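Local coordinates for hypothetical conserved protein, GK1056 (Geobacillus kaustophilus, PDB 2QYH), which probably acts as a magnesium-dependent phosphatase of the haloacid dehalogenase (HAD) superfamily, although its physiological substrate is unknown, at residues R45-M49 with M104-M109; F65-Y69 with L178-K184; H99-D105 with I143-F149; V121-L126 with W170-S174. All blocks are in the same frame, centred on the assembly; numbering follows the deposited sequence.

Interaction 1: R45-M49 with M104-M109; sequences RAPFM and MDAEKM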
# COMPACT_ATOMS: atom_id res chain seq x y z
N ARG D 45 -10.19 4.03 8.28
CA ARG D 45 -9.31 4.55 7.24
C ARG D 45 -9.98 4.78 5.90
O ARG D 45 -11.07 4.29 5.63
CB ARG D 45 -8.13 3.60 7.02
CG ARG D 45 -7.33 3.31 8.25
CD ARG D 45 -6.18 2.42 7.89
NE ARG D 45 -5.39 2.05 9.06
CZ ARG D 45 -4.25 1.37 9.00
NH1 ARG D 45 -3.77 0.97 7.83
NH2 ARG D 45 -3.60 1.09 10.12
N ALA D 46 -9.28 5.54 5.05
CA ALA D 46 -9.75 5.84 3.71
C ALA D 46 -9.32 4.66 2.84
O ALA D 46 -8.30 4.03 3.09
CB ALA D 46 -9.10 7.11 3.20
N PRO D 47 -10.10 4.34 1.81
CA PRO D 47 -9.72 3.21 0.95
C PRO D 47 -8.24 3.22 0.54
O PRO D 47 -7.54 2.22 0.69
CB PRO D 47 -10.65 3.37 -0.25
CG PRO D 47 -11.91 3.89 0.40
CD PRO D 47 -11.39 4.92 1.39
N PHE D 48 -7.75 4.36 0.06
CA PHE D 48 -6.37 4.48 -0.38
C PHE D 48 -5.33 4.32 0.72
O PHE D 48 -4.14 4.27 0.45
CB PHE D 48 -6.12 5.81 -1.10
CG PHE D 48 -6.29 7.03 -0.23
CD1 PHE D 48 -7.50 7.72 -0.19
CD2 PHE D 48 -5.22 7.49 0.54
CE1 PHE D 48 -7.65 8.85 0.62
CE2 PHE D 48 -5.37 8.62 1.36
CZ PHE D 48 -6.58 9.30 1.40
N MSE D 49 -5.78 4.22 1.97
CA MSE D 49 -4.85 4.08 3.09
C MSE D 49 -4.58 2.63 3.47
O MSE D 49 -3.86 2.37 4.43
CB MSE D 49 -5.37 4.84 4.31
CG MSE D 49 -5.03 6.31 4.31
SE MSE D 49 -5.90 7.28 5.75
CE MSE D 49 -5.07 6.42 7.28
N MSE D 104 -11.16 14.26 2.57
CA MSE D 104 -10.88 12.90 2.11
C MSE D 104 -12.01 12.23 1.34
O MSE D 104 -13.18 12.28 1.75
CB MSE D 104 -10.56 12.02 3.31
CG MSE D 104 -9.50 12.56 4.23
SE MSE D 104 -9.55 11.61 5.91
CE MSE D 104 -8.79 9.93 5.35
N ASP D 105 -11.67 11.60 0.22
CA ASP D 105 -12.65 10.84 -0.54
C ASP D 105 -12.03 9.47 -0.74
O ASP D 105 -11.01 9.17 -0.13
CB ASP D 105 -13.03 11.52 -1.87
CG ASP D 105 -11.90 11.56 -2.88
OD1 ASP D 105 -10.83 10.97 -2.64
OD2 ASP D 105 -12.12 12.19 -3.94
N ALA D 106 -12.62 8.63 -1.58
CA ALA D 106 -12.08 7.29 -1.77
C ALA D 106 -10.73 7.20 -2.47
O ALA D 106 -9.95 6.27 -2.21
CB ALA D 106 -13.10 6.44 -2.49
N GLU D 107 -10.43 8.15 -3.35
CA GLU D 107 -9.16 8.12 -4.09
C GLU D 107 -8.05 8.94 -3.48
O GLU D 107 -6.91 8.47 -3.36
CB GLU D 107 -9.36 8.60 -5.53
CG GLU D 107 -10.11 7.66 -6.46
CD GLU D 107 -11.55 7.45 -6.06
OE1 GLU D 107 -12.25 8.45 -5.80
OE2 GLU D 107 -11.99 6.28 -6.01
N LYS D 108 -8.36 10.17 -3.09
CA LYS D 108 -7.32 11.03 -2.56
C LYS D 108 -7.68 11.87 -1.34
O LYS D 108 -8.76 11.75 -0.76
CB LYS D 108 -6.80 11.95 -3.67
CG LYS D 108 -7.85 12.94 -4.17
CD LYS D 108 -7.30 13.81 -5.28
CE LYS D 108 -7.29 13.08 -6.61
NZ LYS D 108 -8.68 12.85 -7.08
N MSE D 109 -6.76 12.75 -1.01
CA MSE D 109 -6.86 13.61 0.15
C MSE D 109 -6.36 15.02 -0.21
O MSE D 109 -5.40 15.17 -0.97
CB MSE D 109 -5.99 12.97 1.21
CG MSE D 109 -6.21 13.38 2.61
SE MSE D 109 -4.98 12.34 3.64
CE MSE D 109 -6.23 11.58 4.88
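A single aromatic knob set against a turn lined with backbone carbonyls shows how two loops can pack closely without a hydrogen bond between them. The ring of Phe48 pushes into the concave side of the turn at 105-108, with Phe48 CD1 3.5 Å from Ala106 O and 3.3 Å from Glu107 O, and Phe48 CE1 3.5 Å from Asp105 O and 3.4 Å from Lys108 O. The tip, Phe48 CZ, continues to Met109 CB at 3.7 Å, and the selenium of Met109 sits at the ring edge in a Met-aromatic contact. Hydrogen bonds bridge the turn, from Lys108 N to Asp105 OD1 (2.6 Å), an Asx motif, and from Asp105 N to Lys108 O (3.1 Å). Smaller bumps fill the flanks: Pro47 CG rests 4.0 Å from Ala106 CB, and Ala46 CB meets Met104 CE at 3.6 Å. Met104 CE also touches Met49 SE (3.9 Å), so the selenomethionine ends close the seam. Lys55 of the second subunit makes a cation-pi contact with Phe48 and a hydrogen bond to Glu107 O. The contact thus joins the link between strand 38-42 and helix 51-57 to the hairpin turn between strands 101-104 and 109-111.

Interaction 2: F65-Y69 with L178-K184; sequences FNGQY and LPAGGSK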
# COMPACT_ATOMS: atom_id res chain seq x y z
N PHE D 65 -13.86 4.44 6.02
CA PHE D 65 -14.33 5.74 6.51
C PHE D 65 -15.39 5.59 7.61
O PHE D 65 -16.42 6.25 7.57
CB PHE D 65 -14.93 6.56 5.36
CG PHE D 65 -13.91 7.18 4.43
CD1 PHE D 65 -12.90 8.00 4.92
CD2 PHE D 65 -14.01 6.99 3.05
CE1 PHE D 65 -12.00 8.64 4.05
CE2 PHE D 65 -13.12 7.63 2.18
CZ PHE D 65 -12.11 8.45 2.68
N ASN D 66 -15.12 4.73 8.58
CA ASN D 66 -16.05 4.50 9.69
C ASN D 66 -17.49 4.32 9.23
O ASN D 66 -18.41 4.86 9.84
CB ASN D 66 -16.02 5.65 10.70
CG ASN D 66 -14.66 5.84 11.33
OD1 ASN D 66 -13.82 6.57 10.80
ND2 ASN D 66 -14.42 5.17 12.45
N GLY D 67 -17.68 3.58 8.14
CA GLY D 67 -19.01 3.31 7.64
C GLY D 67 -19.55 4.15 6.49
O GLY D 67 -20.58 3.80 5.93
N GLN D 68 -18.88 5.23 6.13
CA GLN D 68 -19.37 6.11 5.07
C GLN D 68 -19.10 5.69 3.63
O GLN D 68 -19.61 6.32 2.71
CB GLN D 68 -18.88 7.53 5.30
CG GLN D 68 -19.76 8.29 6.28
CD GLN D 68 -20.01 7.52 7.55
OE1 GLN D 68 -19.14 7.43 8.42
NE2 GLN D 68 -21.19 6.93 7.67
N TYR D 69 -18.30 4.65 3.44
CA TYR D 69 -17.97 4.14 2.11
C TYR D 69 -17.78 2.63 2.22
O TYR D 69 -16.77 2.17 2.76
CB TYR D 69 -16.69 4.80 1.59
CG TYR D 69 -16.42 4.55 0.13
CD1 TYR D 69 -17.20 5.15 -0.86
CD2 TYR D 69 -15.37 3.72 -0.26
CE1 TYR D 69 -16.94 4.92 -2.22
CE2 TYR D 69 -15.11 3.48 -1.60
CZ TYR D 69 -15.89 4.08 -2.58
OH TYR D 69 -15.61 3.83 -3.91
N LEU D 178 -16.60 12.99 11.21
CA LEU D 178 -17.50 12.03 10.58
C LEU D 178 -18.92 12.55 10.74
O LEU D 178 -19.17 13.47 11.51
CB LEU D 178 -17.41 10.64 11.25
CG LEU D 178 -16.24 10.23 12.16
CD1 LEU D 178 -16.46 8.78 12.58
CD2 LEU D 178 -14.91 10.37 11.45
N PRO D 179 -19.87 11.98 9.99
CA PRO D 179 -21.24 12.46 10.14
C PRO D 179 -21.81 11.87 11.41
O PRO D 179 -21.55 10.71 11.74
CB PRO D 179 -21.93 11.92 8.89
CG PRO D 179 -21.25 10.59 8.72
CD PRO D 179 -19.79 10.93 8.96
N ALA D 180 -22.58 12.65 12.16
CA ALA D 180 -23.17 12.13 13.37
C ALA D 180 -24.00 10.93 12.94
O ALA D 180 -24.75 10.99 11.97
CB ALA D 180 -24.05 13.17 14.03
N GLY D 181 -23.85 9.82 13.66
CA GLY D 181 -24.61 8.64 13.32
C GLY D 181 -23.79 7.64 12.55
O GLY D 181 -24.23 6.51 12.34
N GLY D 182 -22.59 8.03 12.13
CA GLY D 182 -21.75 7.11 11.39
C GLY D 182 -20.72 6.38 12.23
O GLY D 182 -20.11 6.95 13.14
N SER D 183 -20.54 5.09 11.93
CA SER D 183 -19.56 4.25 12.63
C SER D 183 -19.35 3.01 11.77
O SER D 183 -20.21 2.66 10.96
CB SER D 183 -20.06 3.86 14.02
OG SER D 183 -20.96 2.77 13.95
N LYS D 184 -18.22 2.33 11.95
CA LYS D 184 -17.98 1.16 11.12
C LYS D 184 -18.91 0.00 11.45
O LYS D 184 -19.18 -0.82 10.57
CB LYS D 184 -16.51 0.72 11.18
CG LYS D 184 -15.99 0.21 12.50
CD LYS D 184 -14.53 -0.19 12.33
CE LYS D 184 -13.95 -0.77 13.62
NZ LYS D 184 -12.53 -1.20 13.47
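Van der Waals packing carries much of this meeting, in which no hydrogen bond passes between the segments. Two amide groups lie against apolar side chains: Asn66 CG approaches Leu178 CD1 at 3.7 Å, and Gln68 CD lies 3.5 Å from the proline ring atom Pro179 CG. Backbone packing comes next. The CA atoms of Asn66 and Lys184 are 4.1 Å apart, and Gly67 CA makes a CA-H...O contact with Ser183 O at 3.6 Å. A CB on Gly67 would collide with that same carbonyl. Residues 178-184 lead from strand 174-179 of the antiparallel sheet into helix 184-195, which matches the return from an inserted cap to the core domain in Cof-type HAD proteins; residues 65-69 belong to a core loop. Local backbone bonds shape both sides, with Gln68 N to Phe65 O at 3.0 Å and, closing a type II turn, Gly182 N to Pro179 O at 2.9 Å. The polar ends of Ser183 and Lys184 look elsewhere. Ser183, at the N-cap of the helix, bonds through OG to Glu213 and to Glu186 N. Lys184 reaches salt bridges with Asp211 and with Asp9, the latter part of a DxDx(T/V) pattern consistent with the HAD catalytic motif.

Interaction 3: H99-D105 with I143-F149; sequences HPLVFMD and IYQALLF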
# COMPACT_ATOMS: atom_id res chain seq x y z
N HIS D 99 -7.48 27.24 11.87
CA HIS D 99 -7.48 25.79 11.91
C HIS D 99 -7.77 25.25 10.52
O HIS D 99 -8.82 25.54 9.93
CB HIS D 99 -8.53 25.30 12.89
CG HIS D 99 -8.30 25.79 14.29
ND1 HIS D 99 -9.29 26.40 15.04
CD2 HIS D 99 -7.20 25.76 15.08
CE1 HIS D 99 -8.81 26.72 16.22
NE2 HIS D 99 -7.54 26.34 16.27
N PRO D 100 -6.84 24.47 9.95
CA PRO D 100 -7.08 23.93 8.61
C PRO D 100 -7.79 22.59 8.69
O PRO D 100 -7.94 22.00 9.77
CB PRO D 100 -5.67 23.79 8.06
CG PRO D 100 -4.92 23.31 9.27
CD PRO D 100 -5.47 24.18 10.41
N LEU D 101 -8.24 22.13 7.53
CA LEU D 101 -8.91 20.84 7.42
C LEU D 101 -8.31 20.09 6.26
O LEU D 101 -7.61 20.67 5.42
CB LEU D 101 -10.40 20.99 7.15
CG LEU D 101 -11.34 21.56 8.20
CD1 LEU D 101 -10.99 23.00 8.50
CD2 LEU D 101 -12.76 21.45 7.68
N VAL D 102 -8.58 18.80 6.21
CA VAL D 102 -8.12 17.97 5.11
C VAL D 102 -9.38 17.23 4.67
O VAL D 102 -10.08 16.65 5.50
CB VAL D 102 -7.02 16.98 5.54
CG1 VAL D 102 -6.87 15.86 4.51
CG2 VAL D 102 -5.69 17.72 5.67
N PHE D 103 -9.67 17.30 3.38
CA PHE D 103 -10.84 16.65 2.80
C PHE D 103 -10.43 15.31 2.20
O PHE D 103 -9.47 15.24 1.43
CB PHE D 103 -11.43 17.54 1.71
CG PHE D 103 -11.59 18.96 2.14
CD1 PHE D 103 -12.50 19.31 3.13
CD2 PHE D 103 -10.79 19.96 1.58
CE1 PHE D 103 -12.61 20.63 3.57
CE2 PHE D 103 -10.89 21.28 2.00
CZ PHE D 103 -11.80 21.62 3.01
N MSE D 104 -11.16 14.26 2.57
CA MSE D 104 -10.88 12.90 2.11
C MSE D 104 -12.01 12.23 1.34
O MSE D 104 -13.18 12.28 1.75
CB MSE D 104 -10.56 12.02 3.31
CG MSE D 104 -9.50 12.56 4.23
SE MSE D 104 -9.55 11.61 5.91
CE MSE D 104 -8.79 9.93 5.35
N ASP D 105 -11.67 11.60 0.22
CA ASP D 105 -12.65 10.84 -0.54
C ASP D 105 -12.03 9.47 -0.74
O ASP D 105 -11.01 9.17 -0.13
CB ASP D 105 -13.03 11.52 -1.87
CG ASP D 105 -11.90 11.56 -2.88
OD1 ASP D 105 -10.83 10.97 -2.64
OD2 ASP D 105 -12.12 12.19 -3.94
N ILE D 143 -17.09 14.10 -0.31
CA ILE D 143 -16.14 13.90 0.77
C ILE D 143 -16.81 12.96 1.75
O ILE D 143 -17.98 13.15 2.09
CB ILE D 143 -15.82 15.24 1.45
CG1 ILE D 143 -15.23 16.20 0.43
CG2 ILE D 143 -14.88 15.03 2.61
CD1 ILE D 143 -14.05 15.65 -0.32
N TYR D 144 -16.09 11.94 2.19
CA TYR D 144 -16.68 10.98 3.12
C TYR D 144 -16.22 11.17 4.55
O TYR D 144 -16.83 10.65 5.49
CB TYR D 144 -16.36 9.55 2.67
CG TYR D 144 -16.94 9.23 1.32
CD1 TYR D 144 -16.13 9.21 0.18
CD2 TYR D 144 -18.30 8.98 1.16
CE1 TYR D 144 -16.67 8.97 -1.08
CE2 TYR D 144 -18.85 8.73 -0.09
CZ TYR D 144 -18.04 8.73 -1.21
OH TYR D 144 -18.59 8.49 -2.44
N GLN D 145 -15.16 11.95 4.71
CA GLN D 145 -14.62 12.20 6.03
C GLN D 145 -13.62 13.33 5.89
O GLN D 145 -13.07 13.55 4.81
CB GLN D 145 -13.93 10.93 6.54
CG GLN D 145 -13.46 10.97 7.97
CD GLN D 145 -13.05 9.59 8.47
OE1 GLN D 145 -13.85 8.66 8.48
NE2 GLN D 145 -11.78 9.46 8.87
N ALA D 146 -13.40 14.07 6.97
CA ALA D 146 -12.47 15.18 6.92
C ALA D 146 -11.64 15.20 8.18
O ALA D 146 -11.91 14.46 9.13
CB ALA D 146 -13.22 16.50 6.75
N LEU D 147 -10.62 16.05 8.18
CA LEU D 147 -9.73 16.19 9.31
C LEU D 147 -9.67 17.66 9.72
O LEU D 147 -9.46 18.53 8.87
CB LEU D 147 -8.34 15.70 8.95
CG LEU D 147 -8.16 14.20 8.73
CD1 LEU D 147 -6.83 13.94 8.06
CD2 LEU D 147 -8.25 13.46 10.06
N LEU D 148 -9.87 17.91 11.00
CA LEU D 148 -9.81 19.27 11.53
C LEU D 148 -8.54 19.35 12.35
O LEU D 148 -8.30 18.50 13.22
CB LEU D 148 -11.01 19.56 12.43
CG LEU D 148 -11.00 20.93 13.12
CD1 LEU D 148 -11.08 22.04 12.08
CD2 LEU D 148 -12.17 21.02 14.07
N PHE D 149 -7.72 20.35 12.09
CA PHE D 149 -6.48 20.48 12.83
C PHE D 149 -6.53 21.59 13.87
O PHE D 149 -6.44 22.78 13.55
CB PHE D 149 -5.32 20.68 11.87
CG PHE D 149 -5.14 19.53 10.92
CD1 PHE D 149 -5.91 19.44 9.77
CD2 PHE D 149 -4.22 18.52 11.20
CE1 PHE D 149 -5.79 18.34 8.92
CE2 PHE D 149 -4.10 17.43 10.36
CZ PHE D 149 -4.88 17.34 9.22
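Two neighbouring strands of the five-stranded antiparallel sheet, ending in a classic beta bulge, make up this contact. Strands 101-104 and 145-148 run at 167° to each other, their axes 4.5 Å apart at closest approach. Val102 and Leu147 form a hydrogen-bonded pair, with Leu147 N to Val102 O and Val102 N to Leu147 O both at 2.8 Å, though the position of Leu147 O is less certain. The ladder goes on past one end through Phe149 N to Pro100 O (2.9 Å). At the other end Met104 faces two residues at once: Met104 N donates to Gln145 O and Met104 O accepts from Tyr144 N, each at 3.0 Å, and the extra residue makes the bulge. Leu101, Phe103, Ala146 and Leu148 point to one face, where Leu101 CD1 meets Leu148 CD1 at 3.7 Å and Phe103 packs on Tyr138. Val102, Met104, Gln145 and Leu147 occupy the other. There Val102 CB lies 3.9 Å from Leu147 CB, Met104 SE is 4.1 Å from Leu147 CG, and Met109 and Met123 add further cover. Phe149 reaches across, Phe149 CE1 lying 3.3 Å from Val102 CG2. Every residue here is buried, with 726 Å² covered between the segments. Such an antiparallel sheet, separate from the Rossmann-like core, is what the cap domain of Cof-type HAD phosphatases is built on.

Interaction 4: V121-L126 with W170-S174; sequences VSMASL and WHDVS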
# COMPACT_ATOMS: atom_id res chain seq x y z
N VAL D 121 2.98 17.22 11.01
CA VAL D 121 3.17 16.35 12.17
C VAL D 121 2.15 15.23 12.36
O VAL D 121 2.52 14.05 12.44
CB VAL D 121 3.21 17.19 13.46
CG1 VAL D 121 3.07 16.30 14.68
CG2 VAL D 121 4.51 17.96 13.52
N SER D 122 0.88 15.59 12.44
CA SER D 122 -0.17 14.60 12.64
C SER D 122 -0.24 13.60 11.49
O SER D 122 -0.55 12.43 11.69
CB SER D 122 -1.53 15.28 12.80
OG SER D 122 -1.92 15.87 11.57
N MSE D 123 0.05 14.08 10.28
CA MSE D 123 0.01 13.22 9.10
C MSE D 123 1.26 12.35 8.91
O MSE D 123 1.19 11.26 8.34
CB MSE D 123 -0.20 14.07 7.84
CG MSE D 123 -1.51 14.83 7.82
SE MSE D 123 -3.11 13.76 7.61
CE MSE D 123 -2.35 12.06 7.12
N ALA D 124 2.40 12.85 9.36
CA ALA D 124 3.63 12.09 9.23
C ALA D 124 3.49 10.87 10.13
O ALA D 124 4.06 9.81 9.85
CB ALA D 124 4.81 12.93 9.66
N SER D 125 2.72 11.02 11.20
CA SER D 125 2.51 9.92 12.13
C SER D 125 1.68 8.82 11.48
O SER D 125 1.72 7.66 11.92
CB SER D 125 1.84 10.42 13.41
OG SER D 125 0.53 10.88 13.18
N LEU D 126 0.91 9.17 10.46
CA LEU D 126 0.09 8.21 9.73
C LEU D 126 0.95 7.72 8.56
O LEU D 126 0.52 6.91 7.74
CB LEU D 126 -1.16 8.90 9.19
CG LEU D 126 -2.50 8.72 9.92
CD1 LEU D 126 -2.28 8.55 11.40
CD2 LEU D 126 -3.39 9.92 9.63
N TRP D 170 -7.72 11.82 17.58
CA TRP D 170 -6.77 10.71 17.44
C TRP D 170 -5.33 11.22 17.55
O TRP D 170 -4.39 10.43 17.59
CB TRP D 170 -6.95 10.02 16.09
CG TRP D 170 -6.77 10.95 14.93
CD1 TRP D 170 -7.71 11.80 14.42
CD2 TRP D 170 -5.56 11.18 14.19
NE1 TRP D 170 -7.16 12.55 13.40
CE2 TRP D 170 -5.85 12.19 13.24
CE3 TRP D 170 -4.28 10.63 14.23
CZ2 TRP D 170 -4.89 12.66 12.34
CZ3 TRP D 170 -3.33 11.10 13.33
CH2 TRP D 170 -3.64 12.11 12.40
N HIS D 171 -5.16 12.54 17.59
CA HIS D 171 -3.83 13.14 17.70
C HIS D 171 -3.93 14.45 18.48
O HIS D 171 -5.02 14.99 18.65
CB HIS D 171 -3.26 13.37 16.29
CG HIS D 171 -1.82 13.83 16.28
ND1 HIS D 171 -1.46 15.15 16.36
CD2 HIS D 171 -0.67 13.12 16.18
CE1 HIS D 171 -0.14 15.25 16.32
NE2 HIS D 171 0.36 14.03 16.21
N ASP D 172 -2.79 14.94 18.97
CA ASP D 172 -2.77 16.19 19.72
C ASP D 172 -3.27 17.37 18.92
O ASP D 172 -3.90 18.28 19.46
CB ASP D 172 -1.36 16.52 20.20
CG ASP D 172 -0.99 15.77 21.45
OD1 ASP D 172 0.17 15.87 21.90
OD2 ASP D 172 -1.87 15.08 22.00
N VAL D 173 -3.00 17.37 17.62
CA VAL D 173 -3.41 18.49 16.80
C VAL D 173 -4.34 18.16 15.64
O VAL D 173 -4.46 18.95 14.69
CB VAL D 173 -2.18 19.24 16.24
CG1 VAL D 173 -1.34 19.79 17.38
CG2 VAL D 173 -1.35 18.31 15.38
N SER D 174 -5.01 17.01 15.70
CA SER D 174 -5.92 16.63 14.63
C SER D 174 -7.03 15.70 15.12
O SER D 174 -6.78 14.78 15.90
CB SER D 174 -5.15 15.94 13.50
OG SER D 174 -5.98 15.68 12.39
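Helix-on-turn packing, within the portion of the chain that corresponds to the cap, brings the end of helix 117-124 against the bend joining strands 165-171 and 174-179. Ser122 is the central residue. Ser122 CA sits over the imidazole face of His171, 3.7 Å from the ring centroid and 11° off the normal, a CH-pi contact, and Ser122 CB reaches Ser174 CB at 3.7 Å. Trp170 presents an indole edge to Ser122 O, which lies 3.2 Å from Trp170 CH2. Leu126 CD1 meets Trp170 CZ3 at 3.4 Å, and Val121 CG1 adds a contact to His171 CE1 at 3.8 Å. The imidazole is fixed from its own side, since His171 ND1 accepts a hydrogen bond from Val173 N at 3.0 Å. On the helix, Ser122 OG bonds to His118 O, and Ser125 OG donates a very short bond to Ser122 O. With the hydroxyls of Ser122 and Ser125 and His171 ND1 bonded on their own sides and no hydrogen bond crossing, cohesion here rests on ring and van der Waals contacts.

How the interactions relate
Read along the chain, interactions 1 and 3 cross and share Met104 and Asp105, interaction 4 crosses interaction 3, and interactions 3 and 4 both nest within the long loop closed by interaction 2. All four touch the five-stranded antiparallel sheet of the presumed cap: interaction 1 through the turn between strands 101-104 and 109-111, interaction 3 by pairing two strands, interaction 4, centred about 13 Å from interaction 3, at the edge hairpin, and interaction 2 where the chain leaves for the core. Phe65 bridges interactions 1 and 2, Phe65 N lying 2.8 Å from Arg45 O. The contacts thus run from inside the presumed cap to its junction with the core, where HAD active sites generally lie.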